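5-oxoprolinase subunit C (Escherichia coli, PDB 5DUD) catalyses, as one subunit of the enzyme, the cleavage of 5-oxo-L-proline to L-glutamate coupled to ATP hydrolysis. Local coordinates at residues Asn172-Leu177 with Gln276-Val281; Lys166-Gly171 with Asp265-Ala270; Gly16-Phe21 with Pro123-Cys128; Ile26-Ala31 with Leu245-Gln250. All coordinates share one frame; numbering follows the deposited sequence.

In the fold
Interactions 1 and 2 touch, with centres about 12 Å apart. Loop 166-171 leads into strand 173-178, helix 266-271 leads towards strand 277-282, and a salt bridge between R175 and D265 ties the two contacts together. Interaction 4 touches interaction 2 through M246, which packs on that same helix. It also touches interaction 3, about 11 Å away between centres, where R18 N probably bonds to H28 O. Along the chain the segments of interactions 1, 2 and 4 alternate, as do those of 3 and 4, while 3 closes before 1 and 2 open. The contacts thus run from the mixed sheet, through helix 266-271, to loops 16-21 and 26-31 and their partners.

Interaction 1: residues Asn172-Leu177 with Gln276-Val281; sequences NRIRAL and QPIHFV
R173, I174 and R175 pair with H279, F280 and V281 as parallel strands, joining the first and last strands of the mixed sheet. Four backbone bonds cross. H279 N bonds to N172 O, and I174 N returns a bond of 2.9 Å to H279 O. V281 N then bonds to I174 O, and A176 N to V281 O. The short strand axes approach to 4.5 Å, at an angle of 42°. The other neighbouring strands of this sheet run antiparallel, so this parallel pair closes it on itself, in a carboxyltransferase domain of the cyclophilin-like clan.

One face carries R173, R175, H279 and V281. H279 ND1 donates to N172 OD1 at 2.8 Å, and the oxygen lies near the plane of the ring. N172 has CG between its backbone N and carbonyl carbon (chi1 51°), the crowded position, and its side chain lies beside that of H279, pointing the same way. A bend at chi3 turns CZ of R173 toward H279. NH1 lies over one face of the imidazole, 3.3 Å from H279 CG, and R173 NE is 3.6 Å from V281 CG2. An alanine in place of H279 would probably leave N172 OD1 without its ring donor and R173 NH1 without the flat surface beneath it. R175 CG runs beside V281 CG1, while its guanidinium turns to D265 in a salt bridge.

The other face is apolar. I174 CD1 meets I278 CG2 at 3.4 Å, and A176 CB is 4.1 Å from F280 CD1. The F280 ring also stacks with F193 and meets W198.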
loop_
_atom_site.group_PDB
_atom_site.type_symbol
_atom_site.label_atom_id
_atom_site.label_comp_id
_atom_site.label_asym_id
_atom_site.label_seq_id
_atom_site.Cartn_x
_atom_site.Cartn_y
_atom_site.Cartn_z
ATOM N N ASN A 172 -0.226 20.041 -11.706
ATOM C CA ASN A 172 -1.118 20.019 -10.537
ATOM C C ASN A 172 -2.524 19.497 -10.907
ATOM O O ASN A 172 -3.274 19.173 -9.988
ATOM C CB ASN A 172 -1.217 21.393 -9.836
ATOM C CG ASN A 172 -1.531 22.569 -10.727
ATOM O OD1 ASN A 172 -2.695 22.875 -11.001
ATOM N ND2 ASN A 172 -0.500 23.268 -11.188
ATOM N N ARG A 173 -2.892 19.416 -12.220
ATOM C CA ARG A 173 -4.190 18.879 -12.649
ATOM C C ARG A 173 -4.095 17.350 -12.756
ATOM O O ARG A 173 -3.226 16.847 -13.466
ATOM C CB ARG A 173 -4.642 19.500 -13.980
ATOM C CG ARG A 173 -4.724 21.020 -13.912
ATOM C CD ARG A 173 -5.677 21.631 -14.920
ATOM N NE ARG A 173 -7.087 21.367 -14.613
ATOM C CZ ARG A 173 -7.805 21.973 -13.665
ATOM N NH1 ARG A 173 -7.252 22.897 -12.882
ATOM N NH2 ARG A 173 -9.083 21.652 -13.486
ATOM N N ILE A 174 -4.954 16.624 -12.022
ATOM C CA ILE A 174 -4.941 15.159 -11.967
ATOM C C ILE A 174 -6.334 14.611 -12.298
ATOM O O ILE A 174 -7.315 14.997 -11.672
ATOM C CB ILE A 174 -4.441 14.726 -10.554
ATOM C CG1 ILE A 174 -2.901 14.887 -10.448
ATOM C CG2 ILE A 174 -4.856 13.293 -10.193
ATOM C CD1 ILE A 174 -2.450 15.669 -9.273
ATOM N N ARG A 175 -6.410 13.703 -13.271
ATOM C CA ARG A 175 -7.672 13.100 -13.693
ATOM C C ARG A 175 -8.139 12.035 -12.704
ATOM O O ARG A 175 -7.440 11.044 -12.507
ATOM C CB ARG A 175 -7.531 12.487 -15.092
ATOM C CG ARG A 175 -7.469 13.533 -16.196
ATOM C CD ARG A 175 -7.121 12.924 -17.541
ATOM N NE ARG A 175 -5.723 12.499 -17.601
ATOM C CZ ARG A 175 -5.145 11.914 -18.648
ATOM N NH1 ARG A 175 -5.843 11.683 -19.758
ATOM N NH2 ARG A 175 -3.866 11.565 -18.601
ATOM N N ALA A 176 -9.304 12.246 -12.070
ATOM C CA ALA A 176 -9.879 11.280 -11.131
ATOM C C ALA A 176 -11.240 10.820 -11.633
ATOM O O ALA A 176 -11.964 11.600 -12.250
ATOM C CB ALA A 176 -9.999 11.884 -9.732
ATOM N N LEU A 177 -11.577 9.544 -11.363
ATOM C CA LEU A 177 -12.851 8.928 -11.733
ATOM C C LEU A 177 -13.765 8.886 -10.503
ATOM O O LEU A 177 -13.304 8.469 -9.441
ATOM C CB LEU A 177 -12.637 7.500 -12.279
ATOM C CG LEU A 177 -12.485 7.372 -13.787
ATOM C CD1 LEU A 177 -12.016 5.980 -14.172
ATOM C CD2 LEU A 177 -13.803 7.641 -14.498
ATOM N N GLN A 276 1.884 23.507 -2.290
ATOM C CA GLN A 276 1.210 23.812 -3.560
ATOM C C GLN A 276 -0.162 23.137 -3.677
ATOM O O GLN A 276 -0.340 22.029 -3.177
ATOM C CB GLN A 276 2.092 23.380 -4.745
ATOM C CG GLN A 276 3.407 24.166 -4.880
ATOM C CD GLN A 276 3.202 25.550 -5.453
ATOM O OE1 GLN A 276 3.289 25.759 -6.667
ATOM N NE2 GLN A 276 2.934 26.529 -4.598
ATOM N N PRO A 277 -1.124 23.769 -4.391
ATOM C CA PRO A 277 -2.456 23.160 -4.542
ATOM C C PRO A 277 -2.480 21.971 -5.507
ATOM O O PRO A 277 -1.496 21.680 -6.181
ATOM C CB PRO A 277 -3.307 24.321 -5.067
ATOM C CG PRO A 277 -2.358 25.189 -5.788
ATOM C CD PRO A 277 -1.060 25.092 -5.049
ATOM N N ILE A 278 -3.634 21.269 -5.542
ATOM C CA ILE A 278 -3.910 20.113 -6.411
ATOM C C ILE A 278 -5.327 20.249 -6.975
ATOM O O ILE A 278 -6.274 20.363 -6.196
ATOM C CB ILE A 278 -3.763 18.741 -5.676
ATOM C CG1 ILE A 278 -2.535 18.694 -4.737
ATOM C CG2 ILE A 278 -3.707 17.596 -6.706
ATOM C CD1 ILE A 278 -2.456 17.445 -3.869
ATOM N N HIS A 279 -5.484 20.203 -8.309
ATOM C CA HIS A 279 -6.802 20.279 -8.951
ATOM C C HIS A 279 -7.204 18.913 -9.477
ATOM O O HIS A 279 -6.377 18.204 -10.050
ATOM C CB HIS A 279 -6.809 21.293 -10.106
ATOM C CG HIS A 279 -6.455 22.690 -9.696
ATOM N ND1 HIS A 279 -5.171 23.179 -9.841
ATOM C CD2 HIS A 279 -7.232 23.662 -9.165
ATOM C CE1 HIS A 279 -5.203 24.426 -9.403
ATOM N NE2 HIS A 279 -6.425 24.763 -8.991
ATOM N N PHE A 280 -8.479 18.544 -9.303
ATOM C CA PHE A 280 -9.002 17.276 -9.808
ATOM C C PHE A 280 -9.813 17.529 -11.078
ATOM O O PHE A 280 -10.588 18.484 -11.137
ATOM C CB PHE A 280 -9.856 16.557 -8.755
ATOM C CG PHE A 280 -9.074 16.021 -7.578
ATOM C CD1 PHE A 280 -8.214 14.944 -7.729
ATOM C CD2 PHE A 280 -9.240 16.556 -6.310
ATOM C CE1 PHE A 280 -7.503 14.440 -6.641
ATOM C CE2 PHE A 280 -8.533 16.047 -5.221
ATOM C CZ PHE A 280 -7.670 14.993 -5.394
ATOM N N VAL A 281 -9.625 16.676 -12.090
ATOM C CA VAL A 281 -10.330 16.753 -13.368
ATOM C C VAL A 281 -11.265 15.541 -13.468
ATOM O O VAL A 281 -10.823 14.417 -13.239
ATOM C CB VAL A 281 -9.319 16.809 -14.546
ATOM C CG1 VAL A 281 -10.015 16.608 -15.896
ATOM C CG2 VAL A 281 -8.537 18.116 -14.540
#

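Interaction 2: residues Lys166-Gly171 with Asp265-Ala270; sequences KQLLWG and DMYHLA
Helix 266-271, a short and weakly bonded turn of helix, is met through Y267 and H268 by loop 166-171, just before strand 173-178. Y267 OH donates to L169 O at 2.9 Å, tilted 27° from the carbonyl plane. Y267 has CG between its backbone N and carbonyl carbon (chi1 80°), which starts the ring toward the loop. L168 crosses the phenol at about a right angle, with CB 3.7 Å from Y267 OH and CD1 over one ring face. The opposite face carries CD2 of H268. W170 comes to the edge of the phenol, with W170 CD1 3.5 Å from Y267 CD1 and the ring planes 71° apart. A phenylalanine in place of Y267 would probably leave the carbonyl of L169 without its hydroxyl donor.

The indole nitrogen of W170 is held by D33, before helix 34-44. P35 of that helix touches L168 and Y267, and Q295 of helix 285-302 also touches Y267. The tyrosine therefore sits where the loop meets helices 266-271, 34-44 and 285-302.

H268 turns its imidazole to the backbone of G171. G171 N lies 2.8 Å from H268 ND1, near the ring plane, but the angle at the hydrogen makes this bond weak. A second weak bond runs from H268 ND1 to G171 O at 3.4 Å. ND1 accepts in the first and donates in the second, so the two are likely to be alternatives.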
loop_
_atom_site.group_PDB
_atom_site.type_symbol
_atom_site.label_atom_id
_atom_site.label_comp_id
_atom_site.label_asym_id
_atom_site.label_seq_id
_atom_site.Cartn_x
_atom_site.Cartn_y
_atom_site.Cartn_z
ATOM N N LYS A 166 13.687 11.687 -23.326
ATOM C CA LYS A 166 12.800 12.752 -22.852
ATOM C C LYS A 166 12.018 12.261 -21.634
ATOM O O LYS A 166 11.519 11.138 -21.664
ATOM C CB LYS A 166 11.818 13.193 -23.962
ATOM C CG LYS A 166 12.462 13.793 -25.211
ATOM C CD LYS A 166 11.685 13.437 -26.478
ATOM C CE LYS A 166 12.238 14.103 -27.717
ATOM N NZ LYS A 166 11.400 15.245 -28.168
ATOM N N GLN A 167 11.942 13.072 -20.568
ATOM C CA GLN A 167 11.188 12.731 -19.362
ATOM C C GLN A 167 9.734 13.178 -19.543
ATOM O O GLN A 167 9.424 13.829 -20.541
ATOM C CB GLN A 167 11.823 13.405 -18.132
ATOM C CG GLN A 167 13.271 13.022 -17.905
ATOM C CD GLN A 167 13.779 13.593 -16.608
ATOM O OE1 GLN A 167 14.487 14.603 -16.585
ATOM N NE2 GLN A 167 13.421 12.969 -15.495
ATOM N N LEU A 168 8.848 12.851 -18.571
ATOM C CA LEU A 168 7.422 13.218 -18.589
ATOM C C LEU A 168 7.152 14.477 -17.761
ATOM O O LEU A 168 7.609 14.571 -16.618
ATOM C CB LEU A 168 6.572 12.068 -18.033
ATOM C CG LEU A 168 6.603 10.750 -18.797
ATOM C CD1 LEU A 168 5.880 9.670 -18.023
ATOM C CD2 LEU A 168 5.984 10.898 -20.177
ATOM N N LEU A 169 6.376 15.421 -18.310
ATOM C CA LEU A 169 6.091 16.653 -17.577
ATOM C C LEU A 169 5.108 16.399 -16.449
ATOM O O LEU A 169 4.187 15.593 -16.594
ATOM C CB LEU A 169 5.556 17.768 -18.494
ATOM C CG LEU A 169 6.413 19.022 -18.506
ATOM C CD1 LEU A 169 7.667 18.804 -19.342
ATOM C CD2 LEU A 169 5.615 20.216 -18.992
ATOM N N TRP A 170 5.322 17.096 -15.330
ATOM C CA TRP A 170 4.474 17.031 -14.142
ATOM C C TRP A 170 3.548 18.241 -14.129
ATOM O O TRP A 170 3.806 19.226 -14.823
ATOM C CB TRP A 170 5.347 16.983 -12.876
ATOM C CG TRP A 170 6.324 15.851 -12.898
ATOM C CD1 TRP A 170 6.072 14.547 -12.595
ATOM C CD2 TRP A 170 7.681 15.902 -13.356
ATOM N NE1 TRP A 170 7.208 13.792 -12.773
ATOM C CE2 TRP A 170 8.207 14.597 -13.252
ATOM C CE3 TRP A 170 8.513 16.929 -13.825
ATOM C CZ2 TRP A 170 9.529 14.293 -13.589
ATOM C CZ3 TRP A 170 9.821 16.626 -14.167
ATOM C CH2 TRP A 170 10.316 15.322 -14.049
ATOM N N GLY A 171 2.472 18.141 -13.356
ATOM C CA GLY A 171 1.488 19.207 -13.216
ATOM C C GLY A 171 0.650 19.062 -11.963
ATOM O O GLY A 171 0.786 18.078 -11.232
ATOM N N ASP A 265 -1.934 9.161 -14.056
ATOM C CA ASP A 265 -1.707 10.457 -13.397
ATOM C C ASP A 265 -1.150 10.327 -11.970
ATOM O O ASP A 265 -0.833 11.349 -11.359
ATOM C CB ASP A 265 -3.015 11.272 -13.372
ATOM C CG ASP A 265 -3.342 11.895 -14.716
ATOM O OD1 ASP A 265 -3.038 11.267 -15.754
ATOM O OD2 ASP A 265 -3.902 13.011 -14.730
ATOM N N MET A 266 -0.999 9.099 -11.443
ATOM C CA MET A 266 -0.454 8.889 -10.096
ATOM C C MET A 266 0.955 9.463 -9.934
ATOM O O MET A 266 1.298 9.892 -8.839
ATOM C CB MET A 266 -0.419 7.389 -9.743
ATOM C CG MET A 266 -1.762 6.820 -9.331
ATOM S SD MET A 266 -2.392 7.497 -7.776
ATOM C CE MET A 266 -1.247 6.791 -6.611
ATOM N N TYR A 267 1.775 9.457 -11.005
ATOM C CA TYR A 267 3.142 9.979 -10.942
ATOM C C TYR A 267 3.172 11.493 -10.650
ATOM O O TYR A 267 4.146 11.958 -10.062
ATOM C CB TYR A 267 3.939 9.650 -12.225
ATOM C CG TYR A 267 3.700 10.539 -13.428
ATOM C CD1 TYR A 267 4.482 11.665 -13.646
ATOM C CD2 TYR A 267 2.802 10.172 -14.421
ATOM C CE1 TYR A 267 4.310 12.459 -14.778
ATOM C CE2 TYR A 267 2.627 10.951 -15.563
ATOM C CZ TYR A 267 3.393 12.090 -15.745
ATOM O OH TYR A 267 3.194 12.865 -16.866
ATOM N N HIS A 268 2.116 12.252 -11.018
ATOM C CA HIS A 268 2.078 13.697 -10.757
ATOM C C HIS A 268 2.030 14.033 -9.248
ATOM O O HIS A 268 2.638 15.023 -8.842
ATOM C CB HIS A 268 0.880 14.373 -11.447
ATOM C CG HIS A 268 0.978 14.449 -12.939
ATOM N ND1 HIS A 268 1.175 15.654 -13.585
ATOM C CD2 HIS A 268 0.866 13.471 -13.866
ATOM C CE1 HIS A 268 1.187 15.373 -14.877
ATOM N NE2 HIS A 268 0.989 14.074 -15.093
ATOM N N LEU A 269 1.313 13.225 -8.432
ATOM C CA LEU A 269 1.175 13.447 -6.975
ATOM C C LEU A 269 2.552 13.488 -6.271
ATOM O O LEU A 269 2.771 14.327 -5.400
ATOM C CB LEU A 269 0.300 12.347 -6.307
ATOM C CG LEU A 269 -1.240 12.476 -6.190
ATOM C CD1 LEU A 269 -1.664 13.587 -5.212
ATOM C CD2 LEU A 269 -1.942 12.495 -7.544
ATOM N N ALA A 270 3.466 12.583 -6.677
ATOM C CA ALA A 270 4.810 12.415 -6.113
ATOM C C ALA A 270 5.652 13.679 -6.158
ATOM O O ALA A 270 6.469 13.860 -5.259
ATOM C CB ALA A 270 5.549 11.306 -6.855
#

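Interaction 3: residues Gly16-Phe21 with Pro123-Cys128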
loop_
_atom_site.group_PDB
_atom_site.type_symbol
_atom_site.label_atom_id
_atom_site.label_comp_id
_atom_site.label_asym_id
_atom_site.label_seq_id
_atom_site.Cartn_x
_atom_site.Cartn_y
_atom_site.Cartn_z
ATOM N N GLY A 16 9.903 -2.042 -8.577
ATOM C CA GLY A 16 8.596 -2.085 -9.230
ATOM C C GLY A 16 7.441 -2.264 -8.259
ATOM O O GLY A 16 6.392 -1.639 -8.429
ATOM N N GLY A 17 7.629 -3.121 -7.253
ATOM C CA GLY A 17 6.625 -3.365 -6.224
ATOM C C GLY A 17 6.538 -4.805 -5.765
ATOM O O GLY A 17 6.802 -5.738 -6.528
ATOM N N ARG A 18 6.146 -4.983 -4.501
ATOM C CA ARG A 18 5.966 -6.284 -3.862
ATOM C C ARG A 18 4.523 -6.763 -4.131
ATOM O O ARG A 18 3.660 -6.650 -3.269
ATOM C CB ARG A 18 6.284 -6.143 -2.361
ATOM C CG ARG A 18 6.370 -7.459 -1.612
ATOM C CD ARG A 18 6.968 -7.340 -0.220
ATOM N NE ARG A 18 8.409 -7.063 -0.257
ATOM C CZ ARG A 18 8.991 -5.867 -0.146
ATOM N NH1 ARG A 18 8.255 -4.768 0.018
ATOM N NH2 ARG A 18 10.312 -5.757 -0.202
ATOM N N HIS A 19 4.270 -7.270 -5.351
ATOM C CA HIS A 19 2.936 -7.697 -5.799
ATOM C C HIS A 19 2.606 -9.148 -5.388
ATOM O O HIS A 19 3.485 -9.901 -4.982
ATOM C CB HIS A 19 2.814 -7.543 -7.327
ATOM C CG HIS A 19 3.133 -6.164 -7.833
ATOM N ND1 HIS A 19 4.307 -5.902 -8.518
ATOM C CD2 HIS A 19 2.434 -5.013 -7.710
ATOM C CE1 HIS A 19 4.277 -4.611 -8.808
ATOM N NE2 HIS A 19 3.163 -4.037 -8.351
ATOM N N GLY A 20 1.329 -9.513 -5.544
ATOM C CA GLY A 20 0.769 -10.817 -5.196
ATOM C C GLY A 20 0.385 -11.013 -3.742
ATOM O O GLY A 20 -0.167 -12.069 -3.423
ATOM N N PHE A 21 0.656 -10.048 -2.839
ATOM C CA PHE A 21 0.355 -10.235 -1.420
ATOM C C PHE A 21 -0.567 -9.163 -0.814
ATOM O O PHE A 21 -0.545 -8.977 0.392
ATOM C CB PHE A 21 1.656 -10.326 -0.594
ATOM C CG PHE A 21 2.787 -11.066 -1.273
ATOM C CD1 PHE A 21 2.813 -12.451 -1.310
ATOM C CD2 PHE A 21 3.794 -10.378 -1.924
ATOM C CE1 PHE A 21 3.853 -13.130 -1.945
ATOM C CE2 PHE A 21 4.833 -11.055 -2.549
ATOM C CZ PHE A 21 4.858 -12.425 -2.566
ATOM N N PRO A 123 16.187 -9.646 -2.278
ATOM C CA PRO A 123 14.790 -9.407 -2.669
ATOM C C PRO A 123 13.853 -10.135 -1.716
ATOM O O PRO A 123 13.759 -11.362 -1.754
ATOM C CB PRO A 123 14.718 -9.948 -4.103
ATOM C CG PRO A 123 15.769 -10.979 -4.172
ATOM C CD PRO A 123 16.836 -10.625 -3.174
ATOM N N VAL A 124 13.209 -9.376 -0.822
ATOM C CA VAL A 124 12.293 -9.919 0.175
ATOM C C VAL A 124 10.903 -10.073 -0.448
ATOM O O VAL A 124 10.195 -9.076 -0.610
ATOM C CB VAL A 124 12.257 -9.025 1.443
ATOM C CG1 VAL A 124 11.198 -9.521 2.432
ATOM C CG2 VAL A 124 13.630 -8.960 2.106
ATOM N N MET A 125 10.526 -11.328 -0.789
ATOM C CA MET A 125 9.243 -11.691 -1.393
ATOM C C MET A 125 9.100 -11.060 -2.801
ATOM O O MET A 125 8.189 -10.280 -3.069
ATOM C CB MET A 125 8.071 -11.344 -0.446
ATOM C CG MET A 125 7.831 -12.414 0.602
ATOM S SD MET A 125 6.682 -11.936 1.914
ATOM C CE MET A 125 7.562 -10.594 2.648
ATOM N N GLY A 126 10.031 -11.447 -3.678
ATOM C CA GLY A 126 10.108 -11.009 -5.070
ATOM C C GLY A 126 10.168 -9.511 -5.293
ATOM O O GLY A 126 9.671 -9.028 -6.313
ATOM N N SER A 127 10.788 -8.761 -4.362
ATOM C CA SER A 127 10.887 -7.299 -4.447
ATOM C C SER A 127 11.901 -6.754 -3.435
ATOM O O SER A 127 12.081 -7.338 -2.366
ATOM C CB SER A 127 9.519 -6.661 -4.202
ATOM O OG SER A 127 9.592 -5.247 -4.135
ATOM N N CYS A 128 12.549 -5.630 -3.784
ATOM C CA CYS A 128 13.538 -4.946 -2.952
ATOM C C CYS A 128 12.987 -3.600 -2.433
ATOM O O CYS A 128 13.747 -2.804 -1.878
ATOM C CB CYS A 128 14.823 -4.745 -3.750
ATOM S SG CYS A 128 15.466 -6.259 -4.510
HETATM O O HOH W 1 6.449 -9.464 -5.383
#
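The carbonyl oxygen of V124 is gripped twice by the guanidinium of R18. R18 NE donates to V124 O at 2.7 Å, at an angle of 174° and in the guanidinium plane. R18 NH2 adds a weak bond to the same oxygen at 3.3 Å, another weak one to S127 O, and a bond to S129 O. Its two N-H groups are shared among three carbonyls, consistent with the weak geometry of two of them. The side chain starts with CG anti to the backbone N (chi1 -170°) and bends at chi3. The hydroxyl of S127 lies over one face of the guanidinium and is bonded to S129 N.

R18 thus ties the carbonyls of V124 and S127, and that of S129 just beyond, to loop 16-21. The two loops follow strands 12-14 and 110-115 of the five-stranded antiparallel sheet. R18 is the centre of an inverse gamma turn, and G17 has backbone angles that call for glycine.

F21 and M125 form a Met-aromatic contact, with M125 SD 4.8 Å from the F21 ring centroid. M125 O comes to the edge of that ring. A water lies 3.0 Å from both M125 O and H19 O and may bridge them. V124 and M125 also pack against apolar side chains of another protein chain.

Interaction 4: residues Ile26-Ala31 with Leu245-Gln250; sequences ISHCGA and LMNDAQ
The imidazole of H28 and the side-chain amide of N247 lie close together, with their planes 26° apart. H28 NE2 is 3.7 Å from N247 CG, and H28 CE1 is equally far from N247 ND2. The backbone O of N247 approaches the same ring obliquely, 3.6 Å from H28 CD2. A first torsion of 82° puts CG of H28 between the backbone N and the carbonyl carbon, and so turns it toward N247. The ring also meets that of H19.

N247 ND2 reaches the backbone of loop 26-31. It donates to C29 O at 3.0 Å, from above the carbonyl plane, and makes a weak second bond to A31 O at 3.1 Å. One amide nitrogen thus holds two carbonyls two residues apart, the second weakly. Between the two acceptors lies G30, whose backbone angles call for glycine.

S27 makes the bond at the other end of the contact. Its hydroxyl donates to A249 O at 2.8 Å, again from above the carbonyl plane. D248 approaches C29, with OD1 3.4 Å from C29 CB. Its main polar partner is R206, with which it forms a salt bridge, and R206 also bonds to G30 O.

The contact joins two loops. Segment 26-31 runs on toward helix 34-44. Segment 245-250 follows strand 243-245, and its M246 packs on M266 and L269 of helix 266-271.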
loop_
_atom_site.group_PDB
_atom_site.type_symbol
_atom_site.label_atom_id
_atom_site.label_comp_id
_atom_site.label_asym_id
_atom_site.label_seq_id
_atom_site.Cartn_x
_atom_site.Cartn_y
_atom_site.Cartn_z
ATOM N N ILE A 26 -0.207 -6.909 2.867
ATOM C CA ILE A 26 1.100 -6.341 2.517
ATOM C C ILE A 26 0.919 -5.314 1.400
ATOM O O ILE A 26 0.402 -5.649 0.334
ATOM C CB ILE A 26 2.115 -7.462 2.122
ATOM C CG1 ILE A 26 2.547 -8.245 3.374
ATOM C CG2 ILE A 26 3.349 -6.889 1.373
ATOM C CD1 ILE A 26 2.993 -9.742 3.156
ATOM N N SER A 27 1.390 -4.077 1.632
ATOM C CA SER A 27 1.339 -2.997 0.645
ATOM C C SER A 27 2.389 -3.262 -0.432
ATOM O O SER A 27 3.458 -3.777 -0.106
ATOM C CB SER A 27 1.584 -1.655 1.326
ATOM O OG SER A 27 0.848 -1.540 2.534
ATOM N N HIS A 28 2.080 -2.965 -1.711
ATOM C CA HIS A 28 2.998 -3.237 -2.820
ATOM C C HIS A 28 4.221 -2.298 -2.804
ATOM O O HIS A 28 5.284 -2.704 -3.274
ATOM C CB HIS A 28 2.275 -3.174 -4.184
ATOM C CG HIS A 28 2.105 -1.797 -4.748
ATOM N ND1 HIS A 28 2.740 -1.415 -5.916
ATOM C CD2 HIS A 28 1.383 -0.751 -4.287
ATOM C CE1 HIS A 28 2.372 -0.166 -6.141
ATOM N NE2 HIS A 28 1.566 0.282 -5.177
ATOM N N CYS A 29 4.077 -1.069 -2.260
ATOM C CA CYS A 29 5.150 -0.074 -2.151
ATOM C C CYS A 29 5.762 0.235 -3.551
ATOM O O CYS A 29 5.003 0.350 -4.512
ATOM C CB CYS A 29 6.204 -0.515 -1.136
ATOM S SG CYS A 29 5.526 -0.981 0.480
ATOM N N GLY A 30 7.080 0.388 -3.661
ATOM C CA GLY A 30 7.718 0.726 -4.926
ATOM C C GLY A 30 7.788 2.228 -5.069
ATOM O O GLY A 30 7.370 2.955 -4.163
ATOM N N ALA A 31 8.337 2.710 -6.187
ATOM C CA ALA A 31 8.486 4.149 -6.409
ATOM C C ALA A 31 7.137 4.852 -6.546
ATOM O O ALA A 31 6.228 4.334 -7.194
ATOM C CB ALA A 31 9.329 4.416 -7.650
ATOM N N LEU A 245 -4.848 7.815 -1.076
ATOM C CA LEU A 245 -4.003 6.674 -0.723
ATOM C C LEU A 245 -2.876 6.534 -1.735
ATOM O O LEU A 245 -3.126 6.686 -2.931
ATOM C CB LEU A 245 -4.835 5.391 -0.674
ATOM C CG LEU A 245 -6.022 5.421 0.287
ATOM C CD1 LEU A 245 -6.808 4.123 0.218
ATOM C CD2 LEU A 245 -5.572 5.684 1.711
ATOM N N MET A 246 -1.642 6.268 -1.269
ATOM C CA MET A 246 -0.473 6.117 -2.138
ATOM C C MET A 246 -0.002 4.642 -2.086
ATOM O O MET A 246 -0.828 3.764 -1.840
ATOM C CB MET A 246 0.623 7.132 -1.742
ATOM C CG MET A 246 0.167 8.587 -1.777
ATOM S SD MET A 246 -0.485 9.157 -3.369
ATOM C CE MET A 246 1.018 9.255 -4.336
ATOM N N ASN A 247 1.283 4.352 -2.364
ATOM C CA ASN A 247 1.772 2.973 -2.471
ATOM C C ASN A 247 1.872 2.203 -1.135
ATOM O O ASN A 247 1.493 1.036 -1.118
ATOM C CB ASN A 247 3.127 2.940 -3.175
ATOM C CG ASN A 247 3.124 3.537 -4.567
ATOM O OD1 ASN A 247 2.350 4.449 -4.878
ATOM N ND2 ASN A 247 4.024 3.083 -5.427
ATOM N N ASP A 248 2.357 2.826 -0.039
ATOM C CA ASP A 248 2.490 2.156 1.271
ATOM C C ASP A 248 1.173 2.128 2.088
ATOM O O ASP A 248 1.187 1.627 3.216
ATOM C CB ASP A 248 3.590 2.832 2.113
ATOM C CG ASP A 248 4.992 2.569 1.614
ATOM O OD1 ASP A 248 5.154 2.313 0.401
ATOM O OD2 ASP A 248 5.939 2.664 2.425
ATOM N N ALA A 249 0.037 2.621 1.538
ATOM C CA ALA A 249 -1.264 2.669 2.225
ATOM C C ALA A 249 -1.794 1.309 2.693
ATOM O O ALA A 249 -1.313 0.259 2.272
ATOM C CB ALA A 249 -2.312 3.281 1.300
ATOM N N GLN A 250 -2.837 1.367 3.539
ATOM C CA GLN A 250 -3.576 0.203 4.035
ATOM C C GLN A 250 -4.212 -0.577 2.894
ATOM O O GLN A 250 -4.744 0.045 1.974
ATOM C CB GLN A 250 -4.723 0.659 4.959
ATOM C CG GLN A 250 -4.387 0.779 6.422
ATOM C CD GLN A 250 -5.663 0.904 7.227
ATOM O OE1 GLN A 250 -6.233 -0.092 7.688
ATOM N NE2 GLN A 250 -6.206 2.111 7.323
#